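Local coordinates for protein microbial serine proteinases; subtilisin (Bacillus subtilis, PDB 2GKO) that probably hydrolyses peptide bonds as a cold-adapted serine protease of the subtilase family, with several bound calcium ions as part of its structure, at residues 6-11 with 227-232; 32-37 with 73-78; 110-115 with 143-148; 136-141 with 247-252; 164-169 with 185-190. All coordinates share one frame; numbering follows the deposited sequence.

In the fold
Contacts 2, 4 and 5 lie on one largely parallel sheet: strands 29-34, 133-137, 161-165 and 186-192 are successive neighbours in it, and strand 226-229 of contact 1 follows. Contacts 4 and 5, centred about 6 Å apart, both touch the bound sulfonyl group; contact 2 is centred about 10 Å from contact 4. Contact 1 brings the N-terminal helix 8-14 to this sheet, and contact 3, about 28 Å from contact 1, centre to centre, joins the starts of helices 112-129 and 146-157. Contacts 2, 3 and 5 are nested within the chain loop that contact 1 closes, whereas contacts 1 and 4 cross. Contacts 2, 4 and 5 illustrate how remote segments converge on an active site.

Contact 1 of 5, residues 6-11 with 227-232; sequences TPWGIK and SAPGAA
G9, in the first turn of helix 8-14, passes P229 at the end of strand 226-229 with their CA atoms 4.9 Å apart. P229 CB sits 3.4 Å from G9 CA; a beta carbon on G9 would fall 2.6 Å from that same P229 CB, a clash that glycine avoids. Next to it the indole of W8 reaches over the proline. Its CG lies between the backbone N and the carbonyl carbon (chi1 83°), which carries the ring out from the helix toward the other segment. P229 CB then sits over one face of the six-membered ring, 27° off its normal in a CH-pi contact, the nearest pair being W8 CH2 and P229 CB at 3.6 Å. This is how the N-terminal helix of this subtilase is packed against the end of strand 226-229 of the main sheet, and H254 of helix 248-265 touches I10 and P229. The two acceptors of the indole N-H lie at the ring edge, near its plane. W8 NE1 donates to A231 O at 2.9 Å, the oxygen only 4° out of the ring plane, while a weak second bond from W8 NE1 reaches A232 O at 3.3 Å. Within the first segment K11 folds back, its NZ donating to T6 O at 2.6 Å and to T6 OG1 at 2.9 Å.

Contact 2 of 5, residues 32-37 with 73-78; sequences VLDTGV and THVAGS
T73 and V37 lose the most surface in this contact, and their CA atoms come within 4.4 Å of each other. The hydroxyl of T73 faces the V37 backbone, T73 OG1 lying 3.5 Å from V37 CA. OG1 is anti to the carbonyl carbon (chi1 -60°) and so beside the backbone N, where two outside partners grip it: the carboxylate of D67 and the backbone N of N38. Both methyls of V37 face A76 CB, V37 CG2 at 4.1 Å. Farther along the helix, V75 faces the strand, its two branches divided between two partners. V75 CG1 meets V32 CG1 at 3.8 Å, methyl to methyl, while V75 CG2 comes to 3.7 Å from D34 OD2, the two side chains crossing at an angle. Strand 32-34 and helix 73-78 run nearly antiparallel, at 160° with 8.9 Å between their axes, as a helix laid on a parallel sheet in the subtilase alpha/beta fold. In this family the DTG sequence carries the acid of the catalytic triad and the HGTH sequence its histidine, which here point to D34 and to H71, a residue of the sulfonyl pocket. D34 itself is steadied by its own chain: T35 N donates to D34 OD1 at 2.8 Å, on the lone pair turned away from the other oxygen. V75 also touches M250 and P253 of helix 248-265.

Contact 3 of 5, residues 110-115 with 143-148; sequences GYADDI and GESSLI. With CA (calcium ion), chain E.
A112 and S145 meet in an unlike pair, a methyl against a hydroxyl, with A112 CB only 3.3 Å from S145 OG. The oxygen is occupied on its own side of the contact: S145 is the N-cap of helix 146-157, and its OG accepts a weak capping bond from I148 N at 3.3 Å. OG stands anti to the backbone N (chi1 158°), which brings it to the methyl of A112. The rest is hydrocarbon packing. I148 is the wedge, with its CD1 laid against A112 CB at 3.9 Å and its CG1 against I115 CG2 at 3.9 Å, the two isoleucine side chains crossing obliquely. Further out, L147 CD1 touches D113 CB at 4.0 Å, while I119 and A116 of helix 112-129 continue the surface against I148 and L147 respectively. An alanine in place of I148 would probably open a gap between the two helices beside A112 and I115 and deprive both of their main hydrophobic partner across the contact.

The carboxylates of the first segment are directed elsewhere. D114 OD1 binds a calcium ion at 2.4 Å, and three waters are also among its ligands; one of them donates to D113 OD1 at 2.5 Å, so two neighbouring aspartates share the ion, one directly and one through water. The contact itself joins the first turns of two helices of the alpha/beta fold, and helix 146-157 is the connection between parallel strands 133-137 and 161-165, a beta-alpha-beta crossover.

Contact 4 of 5, residues 136-141 with 247-252; sequences NMSLGS and GTSMAS. With PMS (phenylmethanesulfonic acid), chain G.
S138 and S249 face each other in the active site of a subtilase, S249 standing in the GTSMA sequence at the start of helix 248-265 that carries the family's nucleophilic serine. Here it has been modified: S249 OG is covalently joined to the sulfur of the phenylmethanesulfonyl group at 1.7 Å. The tight part of the contact lies behind it. S138 OG, anti to its carbonyl carbon (chi1 -75°), donates to S249 O at 2.7 Å, although the position of that carbonyl oxygen is less certain. S252 CB also approaches S138 OG, at 3.6 Å, and N136 packs against S252. V75 of helix 71-80 and P253 of helix 248-265 also touch S138, so the inner end is thoroughly buried. S138 is also the centre of an inverse gamma turn, held by a weak bond from L139 N to M137 O.

Beyond that turn the chain leaves the helix. L139 points away from the helix, G140 and S141 lie exposed and touch nothing of it, and this side is looser and open to solvent; in subtilisins the corresponding segment lines the substrate cleft, and it probably does so here. The phenyl ring of the inhibitor lies by M250, whose CE is 3.7 Å from C5 of the ring. G247 has no beta carbon, and one there would run into sulfonyl oxygen O1S. That oxygen accepts from S249 N at 2.9 Å, with an N-H...O angle of 142°.

Contact 5 of 5, residues 164-169 with 185-190; sequences AAAGNS and AVAVAA. With NA (sodium ion), chain F; PMS (phenylmethanesulfonic acid), chain G.
Peptide planes are the flat groups that A164, A166, V186 and V188 bring together, in a parallel pairing of strands 161-165 and 186-192 within the central sheet of the subtilase fold. V188 N donates to A164 O at 2.9 Å, and A164 N donates to V186 O at 2.9 Å. A166 N donates to V188 O at 3.0 Å from above the plane of that carbonyl, 43° out of it. The A166 methyl crowds the same oxygen, with A166 CB 3.3 Å from V188 O. V188 CG2 lies 3.7 Å from A164 O, and the A164 and A187 methyls share one face of the sheet.

Past the strand end the amide of N168 serves the active site: N168 ND2 donates to sulfonyl oxygen O1S at 2.9 Å, consistent with an oxyanion hole, while its OD1 is paired with T248 OG1. An alanine in place of N168 would probably leave O1S without this donor and T248 without one of its hydrogen-bond partners. Just ahead of the second strand a sodium ion is bound by A185 O at 2.3 Å; G180 and L182 complete its protein ligands, and one of its waters accepts from A187 N.

Contact 1 of 5, residues 6-11 with 227-232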
# COMPACT_ATOMS: atom_id res chain seq x y z
N THR A 6 -14.87 -7.44 7.82
CA THR A 6 -13.86 -6.46 8.20
C THR A 6 -12.78 -7.17 8.99
O THR A 6 -12.89 -7.38 10.20
CB THR A 6 -14.47 -5.31 8.98
OG1 THR A 6 -15.23 -5.84 10.07
CG2 THR A 6 -15.48 -4.58 8.09
N PRO A 7 -11.75 -7.62 8.29
CA PRO A 7 -10.57 -8.19 8.93
C PRO A 7 -9.94 -7.32 10.01
O PRO A 7 -10.16 -6.11 10.07
CB PRO A 7 -9.62 -8.32 7.74
CG PRO A 7 -10.53 -8.62 6.61
CD PRO A 7 -11.66 -7.68 6.82
N TRP A 8 -9.13 -7.94 10.86
CA TRP A 8 -8.57 -7.23 12.01
C TRP A 8 -7.86 -5.95 11.62
O TRP A 8 -7.98 -4.91 12.28
CB TRP A 8 -7.64 -8.13 12.86
CG TRP A 8 -6.22 -8.25 12.36
CD1 TRP A 8 -5.71 -9.26 11.60
CD2 TRP A 8 -5.13 -7.35 12.62
NE1 TRP A 8 -4.38 -9.03 11.35
CE2 TRP A 8 -4.00 -7.86 11.95
CE3 TRP A 8 -5.00 -6.14 13.33
CZ2 TRP A 8 -2.76 -7.22 11.99
CZ3 TRP A 8 -3.78 -5.50 13.37
CH2 TRP A 8 -2.66 -6.05 12.70
N GLY A 9 -7.14 -5.96 10.50
CA GLY A 9 -6.42 -4.76 10.12
C GLY A 9 -7.32 -3.63 9.62
O GLY A 9 -6.98 -2.46 9.78
N ILE A 10 -8.45 -3.99 9.02
CA ILE A 10 -9.45 -3.01 8.61
C ILE A 10 -10.06 -2.38 9.87
O ILE A 10 -10.12 -1.17 9.97
CB ILE A 10 -10.53 -3.65 7.71
CG1 ILE A 10 -9.91 -4.18 6.40
CG2 ILE A 10 -11.63 -2.67 7.39
CD1 ILE A 10 -9.05 -3.20 5.63
N LYS A 11 -10.48 -3.21 10.81
CA LYS A 11 -11.00 -2.72 12.08
C LYS A 11 -9.95 -1.89 12.79
O LYS A 11 -10.25 -0.84 13.35
CB LYS A 11 -11.46 -3.87 12.97
CG LYS A 11 -12.67 -4.61 12.46
CD LYS A 11 -13.22 -5.55 13.56
CE LYS A 11 -14.55 -6.19 13.20
NZ LYS A 11 -14.40 -7.40 12.37
N SER A 227 3.21 2.97 9.83
CA SER A 227 2.93 1.57 10.06
C SER A 227 1.45 1.25 9.80
O SER A 227 0.57 2.07 9.99
CB SER A 227 3.30 1.22 11.51
OG SER A 227 4.67 1.48 11.77
N ALA A 228 1.19 0.04 9.34
CA ALA A 228 -0.17 -0.42 9.13
C ALA A 228 -0.24 -1.91 9.29
O ALA A 228 0.78 -2.57 9.28
CB ALA A 228 -0.68 0.00 7.76
N PRO A 229 -1.43 -2.47 9.45
CA PRO A 229 -1.58 -3.92 9.62
C PRO A 229 -1.00 -4.75 8.47
O PRO A 229 -1.34 -4.51 7.31
CB PRO A 229 -3.10 -4.10 9.71
CG PRO A 229 -3.56 -2.82 10.25
CD PRO A 229 -2.74 -1.78 9.56
N GLY A 230 -0.13 -5.70 8.80
CA GLY A 230 0.51 -6.52 7.78
C GLY A 230 0.67 -7.99 8.07
O GLY A 230 1.01 -8.74 7.14
N ALA A 231 0.42 -8.44 9.30
CA ALA A 231 0.55 -9.84 9.67
C ALA A 231 -0.84 -10.48 9.75
O ALA A 231 -1.78 -9.89 10.30
CB ALA A 231 1.31 -9.99 11.02
N ALA A 232 -0.96 -11.68 9.20
CA ALA A 232 -2.20 -12.46 9.22
C ALA A 232 -3.38 -11.69 8.67
O ALA A 232 -4.43 -11.60 9.32
CB ALA A 232 -2.47 -12.95 10.62

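Contact 2 of 5, residues 32-37 with 73-78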
# COMPACT_ATOMS: atom_id res chain seq x y z
N VAL A 32 -2.47 -0.37 -8.32
CA VAL A 32 -1.82 -1.49 -7.69
C VAL A 32 -0.89 -2.10 -8.70
O VAL A 32 -1.32 -2.76 -9.67
CB VAL A 32 -2.86 -2.50 -7.17
CG1 VAL A 32 -2.17 -3.71 -6.61
CG2 VAL A 32 -3.76 -1.83 -6.09
N LEU A 33 0.40 -1.87 -8.49
CA LEU A 33 1.46 -2.36 -9.38
C LEU A 33 1.97 -3.63 -8.77
O LEU A 33 2.62 -3.63 -7.74
CB LEU A 33 2.57 -1.31 -9.52
CG LEU A 33 2.31 -0.21 -10.55
CD1 LEU A 33 1.03 0.58 -10.30
CD2 LEU A 33 3.54 0.73 -10.53
N ASP A 34 1.63 -4.75 -9.39
CA ASP A 34 1.78 -6.04 -8.69
C ASP A 34 1.65 -7.19 -9.69
O ASP A 34 1.88 -7.01 -10.88
CB ASP A 34 0.75 -6.09 -7.53
CG ASP A 34 1.24 -6.89 -6.34
OD1 ASP A 34 1.59 -8.10 -6.51
OD2 ASP A 34 1.29 -6.39 -5.20
N THR A 35 1.23 -8.39 -9.23
CA THR A 35 1.12 -9.58 -10.07
C THR A 35 -0.13 -9.59 -10.93
O THR A 35 -0.37 -10.59 -11.60
CB THR A 35 1.12 -10.84 -9.20
OG1 THR A 35 0.00 -10.84 -8.30
CG2 THR A 35 2.36 -10.90 -8.33
N GLY A 36 -0.89 -8.50 -10.91
CA GLY A 36 -2.17 -8.38 -11.59
C GLY A 36 -3.27 -8.42 -10.57
O GLY A 36 -2.99 -8.45 -9.37
N VAL A 37 -4.51 -8.40 -11.03
CA VAL A 37 -5.68 -8.51 -10.16
C VAL A 37 -6.74 -9.31 -10.88
O VAL A 37 -6.93 -9.15 -12.09
CB VAL A 37 -6.24 -7.12 -9.80
CG1 VAL A 37 -7.46 -7.26 -8.88
CG2 VAL A 37 -5.16 -6.28 -9.12
N THR A 73 -4.13 -9.37 -6.22
CA THR A 73 -5.53 -9.42 -5.84
C THR A 73 -5.68 -9.17 -4.33
O THR A 73 -6.59 -8.44 -3.93
CB THR A 73 -6.15 -10.76 -6.28
OG1 THR A 73 -6.06 -10.91 -7.71
CG2 THR A 73 -7.65 -10.78 -5.97
N HIS A 74 -4.80 -9.75 -3.54
CA HIS A 74 -4.80 -9.63 -2.07
C HIS A 74 -4.60 -8.17 -1.66
O HIS A 74 -5.36 -7.58 -0.88
CB HIS A 74 -3.72 -10.59 -1.49
CG HIS A 74 -3.89 -10.86 -0.03
ND1 HIS A 74 -3.64 -9.91 0.92
CD2 HIS A 74 -4.30 -11.96 0.63
CE1 HIS A 74 -3.94 -10.40 2.12
NE2 HIS A 74 -4.36 -11.64 1.97
N VAL A 75 -3.58 -7.56 -2.24
CA VAL A 75 -3.26 -6.17 -2.02
C VAL A 75 -4.40 -5.25 -2.41
O VAL A 75 -4.75 -4.34 -1.67
CB VAL A 75 -1.94 -5.87 -2.79
CG1 VAL A 75 -1.63 -4.40 -2.87
CG2 VAL A 75 -0.79 -6.64 -2.13
N ALA A 76 -4.96 -5.46 -3.61
CA ALA A 76 -6.10 -4.67 -4.06
C ALA A 76 -7.28 -4.76 -3.08
O ALA A 76 -7.91 -3.73 -2.78
CB ALA A 76 -6.53 -5.09 -5.41
N GLY A 77 -7.50 -5.94 -2.53
CA GLY A 77 -8.61 -6.16 -1.61
C GLY A 77 -8.43 -5.39 -0.31
O GLY A 77 -9.40 -4.83 0.22
N SER A 78 -7.22 -5.32 0.21
CA SER A 78 -7.01 -4.59 1.44
C SER A 78 -7.24 -3.11 1.20
O SER A 78 -7.74 -2.38 2.06
CB SER A 78 -5.61 -4.84 2.04
OG SER A 78 -5.45 -6.20 2.41

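Contact 3 of 5, residues 110-115 with 143-148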
# COMPACT_ATOMS: atom_id res chain seq x y z
N GLY A 110 9.39 -9.94 -11.30
CA GLY A 110 9.43 -8.56 -11.78
C GLY A 110 10.68 -7.85 -12.26
O GLY A 110 11.61 -7.56 -11.48
N TYR A 111 10.67 -7.49 -13.55
CA TYR A 111 11.73 -6.73 -14.17
C TYR A 111 11.57 -5.24 -13.87
O TYR A 111 10.47 -4.67 -13.92
CB TYR A 111 11.75 -6.98 -15.69
CG TYR A 111 12.01 -8.44 -16.02
CD1 TYR A 111 10.99 -9.24 -16.53
CD2 TYR A 111 13.25 -9.02 -15.79
CE1 TYR A 111 11.21 -10.59 -16.82
CE2 TYR A 111 13.48 -10.37 -16.07
CZ TYR A 111 12.45 -11.15 -16.59
OH TYR A 111 12.66 -12.48 -16.88
N ALA A 112 12.69 -4.61 -13.56
CA ALA A 112 12.71 -3.20 -13.22
C ALA A 112 12.13 -2.33 -14.32
O ALA A 112 11.46 -1.34 -14.03
CB ALA A 112 14.13 -2.74 -12.88
N ASP A 113 12.36 -2.69 -15.58
CA ASP A 113 11.88 -1.82 -16.65
C ASP A 113 10.35 -1.87 -16.77
O ASP A 113 9.75 -0.86 -17.11
CB ASP A 113 12.57 -2.00 -18.01
CG ASP A 113 12.77 -3.42 -18.41
OD1 ASP A 113 11.98 -4.31 -18.02
OD2 ASP A 113 13.74 -3.75 -19.16
N ASP A 114 9.74 -3.02 -16.49
CA ASP A 114 8.29 -3.12 -16.49
C ASP A 114 7.66 -2.29 -15.39
O ASP A 114 6.66 -1.61 -15.62
CB ASP A 114 7.84 -4.57 -16.28
CG ASP A 114 8.21 -5.47 -17.43
OD1 ASP A 114 8.60 -4.97 -18.52
OD2 ASP A 114 8.10 -6.71 -17.33
N ILE A 115 8.23 -2.39 -14.19
CA ILE A 115 7.77 -1.62 -13.04
C ILE A 115 7.92 -0.12 -13.30
O ILE A 115 7.03 0.69 -13.03
CB ILE A 115 8.56 -2.02 -11.75
CG1 ILE A 115 8.28 -3.49 -11.38
CG2 ILE A 115 8.22 -1.11 -10.59
CD1 ILE A 115 9.34 -4.12 -10.50
N GLY A 143 18.42 -3.79 -3.33
CA GLY A 143 19.13 -2.91 -4.24
C GLY A 143 18.22 -1.88 -4.88
O GLY A 143 17.04 -2.13 -5.14
N GLU A 144 18.80 -0.71 -5.13
CA GLU A 144 18.12 0.39 -5.78
C GLU A 144 18.27 0.39 -7.29
O GLU A 144 19.36 0.60 -7.82
CB GLU A 144 18.64 1.72 -5.22
CG GLU A 144 17.85 2.89 -5.75
CD GLU A 144 18.31 4.24 -5.24
OE1 GLU A 144 19.23 4.33 -4.39
OE2 GLU A 144 17.74 5.24 -5.72
N SER A 145 17.18 0.20 -8.01
CA SER A 145 17.17 0.26 -9.46
C SER A 145 16.95 1.72 -9.86
O SER A 145 15.97 2.35 -9.47
CB SER A 145 16.05 -0.62 -10.03
OG SER A 145 15.70 -0.22 -11.34
N SER A 146 17.88 2.29 -10.62
CA SER A 146 17.71 3.67 -11.09
C SER A 146 16.47 3.80 -12.00
O SER A 146 15.85 4.85 -12.00
CB SER A 146 18.96 4.18 -11.81
OG SER A 146 19.26 3.36 -12.90
N LEU A 147 16.11 2.76 -12.75
CA LEU A 147 14.90 2.82 -13.58
C LEU A 147 13.68 3.07 -12.69
O LEU A 147 12.87 3.94 -12.98
CB LEU A 147 14.73 1.52 -14.38
CG LEU A 147 15.72 1.27 -15.51
CD1 LEU A 147 15.55 -0.13 -16.06
CD2 LEU A 147 15.51 2.32 -16.61
N ILE A 148 13.59 2.31 -11.60
CA ILE A 148 12.43 2.43 -10.72
C ILE A 148 12.49 3.75 -9.95
O ILE A 148 11.50 4.49 -9.83
CB ILE A 148 12.36 1.23 -9.77
CG1 ILE A 148 11.98 -0.03 -10.56
CG2 ILE A 148 11.34 1.51 -8.65
CD1 ILE A 148 12.17 -1.31 -9.81
CA CA E . 9.31 -5.76 -20.72
O HOH W 1 11.27 -6.24 -19.37
O HOH W 2 7.05 -5.43 -21.01
O HOH W 3 10.19 -7.51 -22.41

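Contact 4 of 5, residues 136-141 with 247-252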
# COMPACT_ATOMS: atom_id res chain seq x y z
N ASN A 136 0.36 2.02 -5.28
CA ASN A 136 0.79 1.05 -4.29
C ASN A 136 1.80 0.07 -4.90
O ASN A 136 1.47 -0.63 -5.86
CB ASN A 136 -0.41 0.26 -3.75
CG ASN A 136 0.00 -0.67 -2.64
OD1 ASN A 136 0.03 -0.27 -1.46
ND2 ASN A 136 0.42 -1.89 -2.99
N MET A 137 2.99 0.01 -4.33
CA MET A 137 4.01 -0.97 -4.71
C MET A 137 4.33 -1.87 -3.52
O MET A 137 5.14 -1.55 -2.66
CB MET A 137 5.28 -0.32 -5.27
CG MET A 137 5.04 0.17 -6.65
SD MET A 137 6.52 0.75 -7.45
CE MET A 137 6.67 2.28 -6.75
N SER A 138 3.66 -3.00 -3.49
CA SER A 138 3.88 -4.02 -2.48
C SER A 138 4.97 -4.95 -2.97
O SER A 138 4.75 -6.12 -3.29
CB SER A 138 2.58 -4.75 -2.18
OG SER A 138 1.74 -3.94 -1.39
N LEU A 139 6.17 -4.38 -3.08
CA LEU A 139 7.30 -5.09 -3.65
C LEU A 139 8.54 -4.40 -3.16
O LEU A 139 8.51 -3.25 -2.72
CB LEU A 139 7.19 -5.13 -5.18
CG LEU A 139 7.11 -3.81 -5.94
CD1 LEU A 139 8.50 -3.25 -6.17
CD2 LEU A 139 6.37 -3.97 -7.27
N GLY A 140 9.65 -5.11 -3.20
CA GLY A 140 10.88 -4.52 -2.72
C GLY A 140 12.07 -5.35 -3.07
O GLY A 140 11.96 -6.52 -3.38
N SER A 141 13.23 -4.70 -3.03
CA SER A 141 14.50 -5.36 -3.22
C SER A 141 15.52 -4.59 -2.38
O SER A 141 15.33 -3.44 -2.08
CB SER A 141 14.84 -5.36 -4.71
OG SER A 141 16.23 -5.28 -4.98
N GLY A 247 2.98 -9.79 5.42
CA GLY A 247 4.07 -9.10 4.75
C GLY A 247 3.90 -7.62 4.84
O GLY A 247 2.80 -7.12 5.06
N THR A 248 4.98 -6.87 4.65
CA THR A 248 4.81 -5.42 4.51
C THR A 248 4.01 -5.12 3.23
O THR A 248 3.44 -4.06 3.10
CB THR A 248 6.15 -4.66 4.50
OG1 THR A 248 7.05 -5.21 3.54
CG2 THR A 248 6.82 -4.74 5.87
N SER A 249 3.95 -6.08 2.32
CA SER A 249 3.06 -6.02 1.15
C SER A 249 1.60 -5.86 1.52
O SER A 249 0.84 -5.33 0.72
CB SER A 249 3.17 -7.28 0.31
OG SER A 249 4.34 -7.22 -0.49
N MET A 250 1.23 -6.38 2.69
CA MET A 250 -0.14 -6.32 3.20
C MET A 250 -0.41 -4.99 3.90
O MET A 250 -1.54 -4.48 3.88
CB MET A 250 -0.40 -7.47 4.18
CG MET A 250 -0.60 -8.86 3.53
SD MET A 250 0.81 -9.52 2.54
CE MET A 250 0.26 -9.10 0.88
N ALA A 251 0.63 -4.41 4.48
CA ALA A 251 0.54 -3.13 5.19
C ALA A 251 0.38 -1.98 4.22
O ALA A 251 -0.42 -1.08 4.45
CB ALA A 251 1.79 -2.94 6.07
N SER A 252 1.19 -1.99 3.17
CA SER A 252 1.17 -0.94 2.17
C SER A 252 -0.25 -0.60 1.68
O SER A 252 -0.60 0.57 1.71
CB SER A 252 2.12 -1.30 1.01
OG SER A 252 2.26 -0.22 0.10
C PMS G . 5.96 -9.05 -0.94
S PMS G . 5.89 -7.70 0.05
C1 PMS G . 4.88 -10.09 -0.64
C2 PMS G . 5.11 -11.12 0.26
C3 PMS G . 4.12 -12.08 0.52
C4 PMS G . 2.92 -12.02 -0.18
C5 PMS G . 2.69 -11.02 -1.11
C6 PMS G . 3.68 -10.06 -1.35
O2S PMS G . 7.07 -6.91 -0.24
O1S PMS G . 5.70 -8.20 1.40

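Contact 5 of 5, residues 164-169 with 185-190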
# COMPACT_ATOMS: atom_id res chain seq x y z
N ALA A 164 4.63 2.29 -0.60
CA ALA A 164 5.34 1.04 -0.81
C ALA A 164 5.60 0.28 0.48
O ALA A 164 5.74 0.85 1.54
CB ALA A 164 6.67 1.31 -1.50
N ALA A 165 5.74 -1.03 0.33
CA ALA A 165 6.18 -1.88 1.41
C ALA A 165 7.57 -1.48 1.91
O ALA A 165 8.46 -1.23 1.11
CB ALA A 165 6.22 -3.30 0.92
N ALA A 166 7.78 -1.52 3.21
CA ALA A 166 9.12 -1.26 3.76
C ALA A 166 10.09 -2.39 3.41
O ALA A 166 11.27 -2.13 3.21
CB ALA A 166 9.07 -1.05 5.28
N GLY A 167 9.56 -3.61 3.29
CA GLY A 167 10.35 -4.81 3.09
C GLY A 167 10.16 -5.80 4.23
O GLY A 167 9.69 -5.48 5.32
N ASN A 168 10.54 -7.04 3.96
CA ASN A 168 10.37 -8.14 4.90
C ASN A 168 11.71 -8.69 5.40
O ASN A 168 11.81 -9.88 5.66
CB ASN A 168 9.59 -9.27 4.25
CG ASN A 168 8.18 -8.88 3.87
OD1 ASN A 168 7.65 -7.88 4.32
ND2 ASN A 168 7.56 -9.72 3.06
N SER A 169 12.71 -7.83 5.58
CA SER A 169 14.08 -8.25 5.89
C SER A 169 14.49 -7.83 7.31
O SER A 169 15.67 -7.84 7.65
CB SER A 169 15.04 -7.64 4.88
OG SER A 169 14.78 -8.12 3.59
N ALA A 185 8.88 7.94 -1.84
CA ALA A 185 7.96 6.82 -1.56
C ALA A 185 7.67 6.73 -0.07
O ALA A 185 8.55 6.92 0.73
CB ALA A 185 8.55 5.52 -2.06
N VAL A 186 6.42 6.45 0.29
CA VAL A 186 6.04 6.25 1.67
C VAL A 186 6.28 4.79 2.02
O VAL A 186 5.53 3.91 1.57
CB VAL A 186 4.56 6.62 1.89
CG1 VAL A 186 4.09 6.27 3.29
CG2 VAL A 186 4.32 8.07 1.59
N ALA A 187 7.30 4.52 2.83
CA ALA A 187 7.60 3.16 3.25
C ALA A 187 6.72 2.79 4.43
O ALA A 187 6.75 3.45 5.46
CB ALA A 187 9.05 3.01 3.64
N VAL A 188 5.98 1.69 4.29
CA VAL A 188 5.05 1.24 5.28
C VAL A 188 5.52 -0.04 5.99
O VAL A 188 5.77 -1.09 5.35
CB VAL A 188 3.67 0.98 4.65
CG1 VAL A 188 2.63 0.61 5.75
CG2 VAL A 188 3.22 2.19 3.87
N ALA A 189 5.67 0.05 7.31
CA ALA A 189 6.00 -1.10 8.16
C ALA A 189 4.75 -1.90 8.49
O ALA A 189 3.63 -1.37 8.46
CB ALA A 189 6.65 -0.64 9.45
N ALA A 190 4.96 -3.17 8.85
CA ALA A 190 3.86 -4.09 9.15
C ALA A 190 3.68 -4.24 10.62
O ALA A 190 4.61 -4.59 11.34
CB ALA A 190 4.11 -5.46 8.56
NA NA F . 10.59 6.32 1.58
C PMS G . 5.96 -9.05 -0.94
S PMS G . 5.89 -7.70 0.05
C1 PMS G . 4.88 -10.09 -0.64
C2 PMS G . 5.11 -11.12 0.26
C3 PMS G . 4.12 -12.08 0.52
C4 PMS G . 2.92 -12.02 -0.18
C5 PMS G . 2.69 -11.02 -1.11
C6 PMS G . 3.68 -10.06 -1.35
O2S PMS G . 7.07 -6.91 -0.24
O1S PMS G . 5.70 -8.20 1.40
O HOH W 4 9.39 6.46 3.61
O HOH W 5 12.45 6.74 2.98